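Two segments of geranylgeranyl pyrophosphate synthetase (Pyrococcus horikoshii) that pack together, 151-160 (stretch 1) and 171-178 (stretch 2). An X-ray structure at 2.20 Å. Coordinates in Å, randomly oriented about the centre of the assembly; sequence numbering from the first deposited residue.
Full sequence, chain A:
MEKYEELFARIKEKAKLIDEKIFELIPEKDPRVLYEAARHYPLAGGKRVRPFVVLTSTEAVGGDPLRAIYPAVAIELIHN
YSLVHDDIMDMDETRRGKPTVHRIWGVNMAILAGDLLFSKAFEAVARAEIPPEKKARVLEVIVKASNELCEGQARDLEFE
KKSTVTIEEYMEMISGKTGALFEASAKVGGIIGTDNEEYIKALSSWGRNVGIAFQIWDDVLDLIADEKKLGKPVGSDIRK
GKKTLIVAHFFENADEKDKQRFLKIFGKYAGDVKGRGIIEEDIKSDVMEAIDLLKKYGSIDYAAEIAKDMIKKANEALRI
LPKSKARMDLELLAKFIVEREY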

ATOM      1  N   GLU A 151      -3.537 -10.713  -4.355  1.00 31.50           N
ATOM      2  CA  GLU A 151      -3.358 -12.058  -4.898  1.00 31.96           C
ATOM      3  C   GLU A 151      -4.045 -12.213  -6.242  1.00 30.85           C
ATOM      4  O   GLU A 151      -3.491 -12.810  -7.152  1.00 31.72           O
ATOM      5  N   GLY A 152      -5.243 -11.653  -6.369  1.00 30.94           N
ATOM      6  CA  GLY A 152      -5.966 -11.735  -7.625  1.00 30.18           C
ATOM      7  C   GLY A 152      -5.274 -10.939  -8.710  1.00 32.24           C
ATOM      8  O   GLY A 152      -5.245 -11.346  -9.872  1.00 33.64           O
ATOM      9  N   GLN A 153      -4.720  -9.788  -8.347  1.00 30.63           N
ATOM     10  CA  GLN A 153      -4.026  -8.973  -9.321  1.00 30.42           C
ATOM     11  C   GLN A 153      -2.703  -9.656  -9.713  1.00 29.94           C
ATOM     12  O   GLN A 153      -2.277  -9.573 -10.859  1.00 27.34           O
ATOM     13  N   ALA A 154      -2.065 -10.337  -8.765  1.00 29.90           N
ATOM     14  CA  ALA A 154      -0.812 -11.042  -9.043  1.00 30.32           C
ATOM     15  C   ALA A 154      -1.065 -12.145 -10.078  1.00 31.03           C
ATOM     16  O   ALA A 154      -0.337 -12.276 -11.059  1.00 33.71           O
ATOM     17  N   ARG A 155      -2.094 -12.946  -9.850  1.00 30.92           N
ATOM     18  CA  ARG A 155      -2.420 -14.010 -10.792  1.00 32.25           C
ATOM     19  C   ARG A 155      -2.743 -13.401 -12.145  1.00 30.80           C
ATOM     20  O   ARG A 155      -2.461 -13.992 -13.182  1.00 30.81           O
ATOM     21  N   ASP A 156      -3.330 -12.210 -12.134  1.00 31.58           N
ATOM     22  CA  ASP A 156      -3.676 -11.551 -13.384  1.00 33.59           C
ATOM     23  C   ASP A 156      -2.408 -11.154 -14.129  1.00 34.97           C
ATOM     24  O   ASP A 156      -2.369 -11.190 -15.361  1.00 33.92           O
ATOM     25  N   LEU A 157      -1.362 -10.791 -13.387  1.00 35.15           N
ATOM     26  CA  LEU A 157      -0.099 -10.427 -14.023  1.00 36.75           C
ATOM     27  C   LEU A 157       0.553 -11.668 -14.639  1.00 35.87           C
ATOM     28  O   LEU A 157       1.064 -11.611 -15.746  1.00 35.41           O
ATOM     29  N   GLU A 158       0.532 -12.785 -13.920  1.00 38.01           N
ATOM     30  CA  GLU A 158       1.134 -14.020 -14.429  1.00 41.78           C
ATOM     31  C   GLU A 158       0.532 -14.437 -15.769  1.00 42.79           C
ATOM     32  O   GLU A 158       1.227 -14.986 -16.616  1.00 43.64           O
ATOM     33  N   PHE A 159      -0.758 -14.176 -15.963  1.00 43.71           N
ATOM     34  CA  PHE A 159      -1.435 -14.517 -17.213  1.00 45.93           C
ATOM     35  C   PHE A 159      -0.669 -13.987 -18.426  1.00 48.19           C
ATOM     36  O   PHE A 159      -0.643 -14.581 -19.495  1.00 49.10           O
ATOM     37  N   GLU A 160      -0.054 -12.800 -18.249  1.00 50.09           N
ATOM     38  CA  GLU A 160       0.662 -12.187 -19.367  1.00 53.21           C
ATOM     39  C   GLU A 160       1.806 -13.076 -19.864  1.00 53.35           C
ATOM     40  O   GLU A 160       2.278 -12.969 -20.985  1.00 55.06           O
ATOM     41  N   MET A 171     -11.587 -17.574 -13.179  1.00 38.09           N
ATOM     42  CA  MET A 171     -12.476 -17.397 -12.035  1.00 36.77           C
ATOM     43  C   MET A 171     -11.761 -17.281 -10.692  1.00 36.17           C
ATOM     44  O   MET A 171     -12.249 -16.615  -9.787  1.00 37.10           O
ATOM     45  N   GLU A 172     -10.615 -17.926 -10.542  1.00 34.90           N
ATOM     46  CA  GLU A 172      -9.911 -17.836  -9.272  1.00 36.43           C
ATOM     47  C   GLU A 172      -9.293 -16.437  -9.148  1.00 35.20           C
ATOM     48  O   GLU A 172      -9.188 -15.881  -8.059  1.00 33.85           O
ATOM     49  N   MET A 173      -8.923 -15.873 -10.292  1.00 35.31           N
ATOM     50  CA  MET A 173      -8.316 -14.556 -10.363  1.00 34.78           C
ATOM     51  C   MET A 173      -9.356 -13.459 -10.136  1.00 35.66           C
ATOM     52  O   MET A 173      -9.193 -12.602  -9.256  1.00 35.43           O
ATOM     53  N   ILE A 174     -10.435 -13.497 -10.913  1.00 34.74           N
ATOM     54  CA  ILE A 174     -11.429 -12.439 -10.778  1.00 35.66           C
ATOM     55  C   ILE A 174     -12.070 -12.441  -9.388  1.00 36.28           C
ATOM     56  O   ILE A 174     -12.486 -11.419  -8.857  1.00 37.72           O
ATOM     57  N   SER A 175     -12.180 -13.653  -8.815  1.00 37.53           N
ATOM     58  CA  SER A 175     -12.790 -13.770  -7.496  1.00 38.70           C
ATOM     59  C   SER A 175     -12.097 -12.871  -6.472  1.00 38.39           C
ATOM     60  O   SER A 175     -12.706 -12.319  -5.565  1.00 38.95           O
ATOM     61  N   GLY A 176     -10.765 -12.760  -6.615  1.00 36.78           N
ATOM     62  CA  GLY A 176     -10.038 -11.977  -5.629  1.00 36.70           C
ATOM     63  C   GLY A 176      -9.855 -10.528  -6.086  1.00 37.00           C
ATOM     64  O   GLY A 176      -9.808  -9.598  -5.293  1.00 37.51           O
ATOM     65  N   LYS A 177      -9.706 -10.358  -7.417  1.00 37.95           N
ATOM     66  CA  LYS A 177      -9.544  -9.003  -7.935  1.00 40.70           C
ATOM     67  C   LYS A 177     -10.727  -8.114  -7.545  1.00 42.96           C
ATOM     68  O   LYS A 177     -10.588  -7.097  -6.882  1.00 46.75           O
ATOM     69  N   THR A 178     -11.930  -8.522  -8.005  1.00 42.64           N
ATOM     70  CA  THR A 178     -13.105  -7.676  -7.802  1.00 41.79           C
ATOM     71  C   THR A 178     -14.081  -8.250  -6.767  1.00 41.05           C
ATOM     72  O   THR A 178     -14.701  -7.536  -5.988  1.00 40.66           O
TER

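The two helices meet backbone to backbone at Gly152, whose CA lies 4.5 Å from the CA of Lys177 and 4.0 Å from Lys177 N, with the axes approaching to 7.3 Å at 138° between their N-to-C directions. Gly152 has no side chain, and the closeness depends on that: a CB built in ideal geometry would point toward stretch 2 and fall 2.5 Å from Lys177 N and 2.9 Å from Met173 O, both clashes. Gly176 adds to the bare surface across the gap, its carbonyl carbon C standing 4.4 Å from Gly152 CA. Stretch 2 passes this point with a wider pi-type turn at 175-178.

Beside the glycine contact, Met173 is the main apolar knob. Its CB points toward stretch 1, and with chi1 t, chi2 m and chi3 m the chain settles into a hole formed by Gly152, Arg155, Asp156 and Phe159. Met173 CG does much of the touching: it lies 3.3 Å from Gly152 O, 4.2 Å from Arg155 CB and 3.9 Å from Phe159 CE2. Phe159 (chi1 m) also points toward stretch 2, and its ring meets the methionine obliquely. The terminal methyl, Met173 CE, reaches to 3.3 Å from Asp156 OD1.

Lys177 starts sideways from its backbone, but an extended chain, t at all four chi angles, brings its amino group to stretch 1. There Lys177 NZ donates to two acceptors three residues, or about one helical turn, apart: Asp156 OD2 at 2.8 Å, a hydrogen bond within a salt bridge, and Gln153 OE1 at 3.1 Å. Asp156 (chi1 t) points toward stretch 2, whereas Gln153 leaves sideways with chi1 t and turns at chi2 p, so that its amide oxygen joins the same ammonium.

At Arg155 the polar contact is looser. Its CB points toward stretch 2, with chi1 m, chi2 t and chi3 between wells at -132°. Glu172, sideways at CB but extended through chi1 t and chi2 t, brings OE2 over one face of the guanidinium, 3.6 Å from Arg155 NH1. This is a long salt bridge of charges alone, since the oxygen lies well out of the guanidinium plane and no N-H points at it. Water 1 supplies a directed link between the same residues, accepting from Arg155 NE at 3.1 Å and donating to the backbone Glu172 O at 2.8 Å. Ala154 and Ile174 point away from the contact.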

ATOM      1  CB  GLU A 151      -3.881 -13.101  -3.909  1.00 32.30           C
ATOM      2  CG  GLU A 151      -2.915 -13.382  -2.768  1.00 34.57           C
ATOM      3  CD  GLU A 151      -3.566 -14.137  -1.641  1.00 39.24           C
ATOM      4  OE1 GLU A 151      -4.747 -14.526  -1.798  1.00 43.23           O
ATOM      5  OE2 GLU A 151      -2.902 -14.347  -0.595  1.00 41.22           O
ATOM      6  CB  GLN A 153      -3.782  -7.569  -8.754  1.00 32.37           C
ATOM      7  CG  GLN A 153      -2.974  -6.653  -9.663  1.00 36.32           C
ATOM      8  CD  GLN A 153      -3.606  -6.439 -11.031  1.00 39.27           C
ATOM      9  OE1 GLN A 153      -4.644  -7.027 -11.344  1.00 42.91           O
ATOM     10  NE2 GLN A 153      -2.983  -5.598 -11.854  1.00 39.65           N
ATOM     11  CB  ALA A 154      -0.257 -11.655  -7.772  1.00 28.29           C
ATOM     12  CB  ARG A 155      -3.627 -14.812 -10.309  1.00 32.87           C
ATOM     13  CG  ARG A 155      -3.446 -15.468  -8.970  1.00 34.76           C
ATOM     14  CD  ARG A 155      -4.514 -16.519  -8.781  1.00 36.94           C
ATOM     15  NE  ARG A 155      -5.157 -16.404  -7.487  1.00 41.90           N
ATOM     16  CZ  ARG A 155      -4.832 -17.111  -6.410  1.00 41.24           C
ATOM     17  NH1 ARG A 155      -3.857 -18.007  -6.459  1.00 40.57           N
ATOM     18  NH2 ARG A 155      -5.494 -16.916  -5.282  1.00 42.22           N
ATOM     19  CB  ASP A 156      -4.568 -10.329 -13.133  1.00 31.40           C
ATOM     20  CG  ASP A 156      -5.341  -9.912 -14.377  1.00 36.25           C
ATOM     21  OD1 ASP A 156      -5.713 -10.805 -15.181  1.00 39.06           O
ATOM     22  OD2 ASP A 156      -5.598  -8.705 -14.557  1.00 35.30           O
ATOM     23  CB  LEU A 157       0.873  -9.806 -13.018  1.00 36.03           C
ATOM     24  CG  LEU A 157       0.607  -8.381 -12.553  1.00 37.36           C
ATOM     25  CD1 LEU A 157       1.684  -7.962 -11.560  1.00 35.95           C
ATOM     26  CD2 LEU A 157       0.591  -7.455 -13.750  1.00 39.14           C
ATOM     27  CB  GLU A 158       0.980 -15.160 -13.411  1.00 42.43           C
ATOM     28  CG  GLU A 158       1.860 -15.003 -12.162  1.00 46.00           C
ATOM     29  CD  GLU A 158       3.314 -15.412 -12.382  1.00 47.37           C
ATOM     30  OE1 GLU A 158       3.635 -16.605 -12.183  1.00 48.97           O
ATOM     31  OE2 GLU A 158       4.137 -14.544 -12.757  1.00 46.68           O
ATOM     32  CB  PHE A 159      -2.833 -13.897 -17.194  1.00 44.04           C
ATOM     33  CG  PHE A 159      -3.765 -14.689 -16.323  1.00 41.72           C
ATOM     34  CD1 PHE A 159      -3.435 -15.988 -15.945  1.00 42.51           C
ATOM     35  CD2 PHE A 159      -4.977 -14.138 -15.946  1.00 41.58           C
ATOM     36  CE1 PHE A 159      -4.332 -16.729 -15.184  1.00 41.87           C
ATOM     37  CE2 PHE A 159      -5.867 -14.885 -15.185  1.00 42.27           C
ATOM     38  CZ  PHE A 159      -5.551 -16.182 -14.800  1.00 41.87           C
ATOM     39  CB  GLU A 160       1.226 -10.842 -18.903  1.00 56.64           C
ATOM     40  CG  GLU A 160       1.679  -9.963 -20.071  1.00 61.15           C
ATOM     41  CD  GLU A 160       2.459  -8.772 -19.543  1.00 64.66           C
ATOM     42  OE1 GLU A 160       1.949  -8.072 -18.676  1.00 65.94           O
ATOM     43  OE2 GLU A 160       3.572  -8.544 -20.017  1.00 65.90           O
ATOM     44  CB  MET A 171     -13.493 -18.544 -11.965  1.00 38.07           C
ATOM     45  CG  MET A 171     -14.593 -18.494 -13.011  1.00 38.86           C
ATOM     46  SD  MET A 171     -15.340 -16.869 -13.237  1.00 42.25           S
ATOM     47  CE  MET A 171     -16.322 -16.744 -11.724  1.00 39.53           C
ATOM     48  CB  GLU A 172      -8.830 -18.915  -9.192  1.00 38.14           C
ATOM     49  CG  GLU A 172      -8.008 -18.862  -7.924  1.00 43.75           C
ATOM     50  CD  GLU A 172      -6.879 -19.870  -7.910  1.00 45.78           C
ATOM     51  OE1 GLU A 172      -6.292 -20.102  -8.984  1.00 48.72           O
ATOM     52  OE2 GLU A 172      -6.565 -20.416  -6.825  1.00 49.06           O
ATOM     53  CB  MET A 173      -7.651 -14.394 -11.735  1.00 33.23           C
ATOM     54  CG  MET A 173      -7.042 -13.017 -12.030  1.00 33.34           C
ATOM     55  SD  MET A 173      -8.240 -11.721 -12.448  1.00 34.38           S
ATOM     56  CE  MET A 173      -8.588 -12.065 -14.185  1.00 33.98           C
ATOM     57  CB  ILE A 174     -12.504 -12.653 -11.844  1.00 35.82           C
ATOM     58  CG1 ILE A 174     -13.324 -11.375 -12.030  1.00 36.41           C
ATOM     59  CG2 ILE A 174     -13.467 -13.767 -11.396  1.00 35.59           C
ATOM     60  CD1 ILE A 174     -12.500 -10.238 -12.638  1.00 34.63           C
ATOM     61  CB  SER A 175     -12.696 -15.233  -7.055  1.00 39.16           C
ATOM     62  OG  SER A 175     -13.189 -15.358  -5.721  1.00 43.94           O
ATOM     63  CB  LYS A 177      -9.406  -9.058  -9.463  1.00 39.44           C
ATOM     64  CG  LYS A 177      -8.810  -7.764 -10.032  1.00 40.32           C
ATOM     65  CD  LYS A 177      -8.206  -7.950 -11.427  1.00 39.83           C
ATOM     66  CE  LYS A 177      -8.171  -6.645 -12.232  1.00 41.25           C
ATOM     67  NZ  LYS A 177      -7.062  -6.685 -13.185  1.00 40.13           N
ATOM     68  CB  THR A 178     -13.811  -7.519  -9.150  1.00 42.95           C
ATOM     69  OG1 THR A 178     -14.060  -8.813  -9.699  1.00 47.21           O
ATOM     70  CG2 THR A 178     -12.930  -6.728 -10.123  1.00 42.15           C
TER
HETATM   71  O   HOH W   1      -7.348 -14.447  -6.536  1.00 30.72           O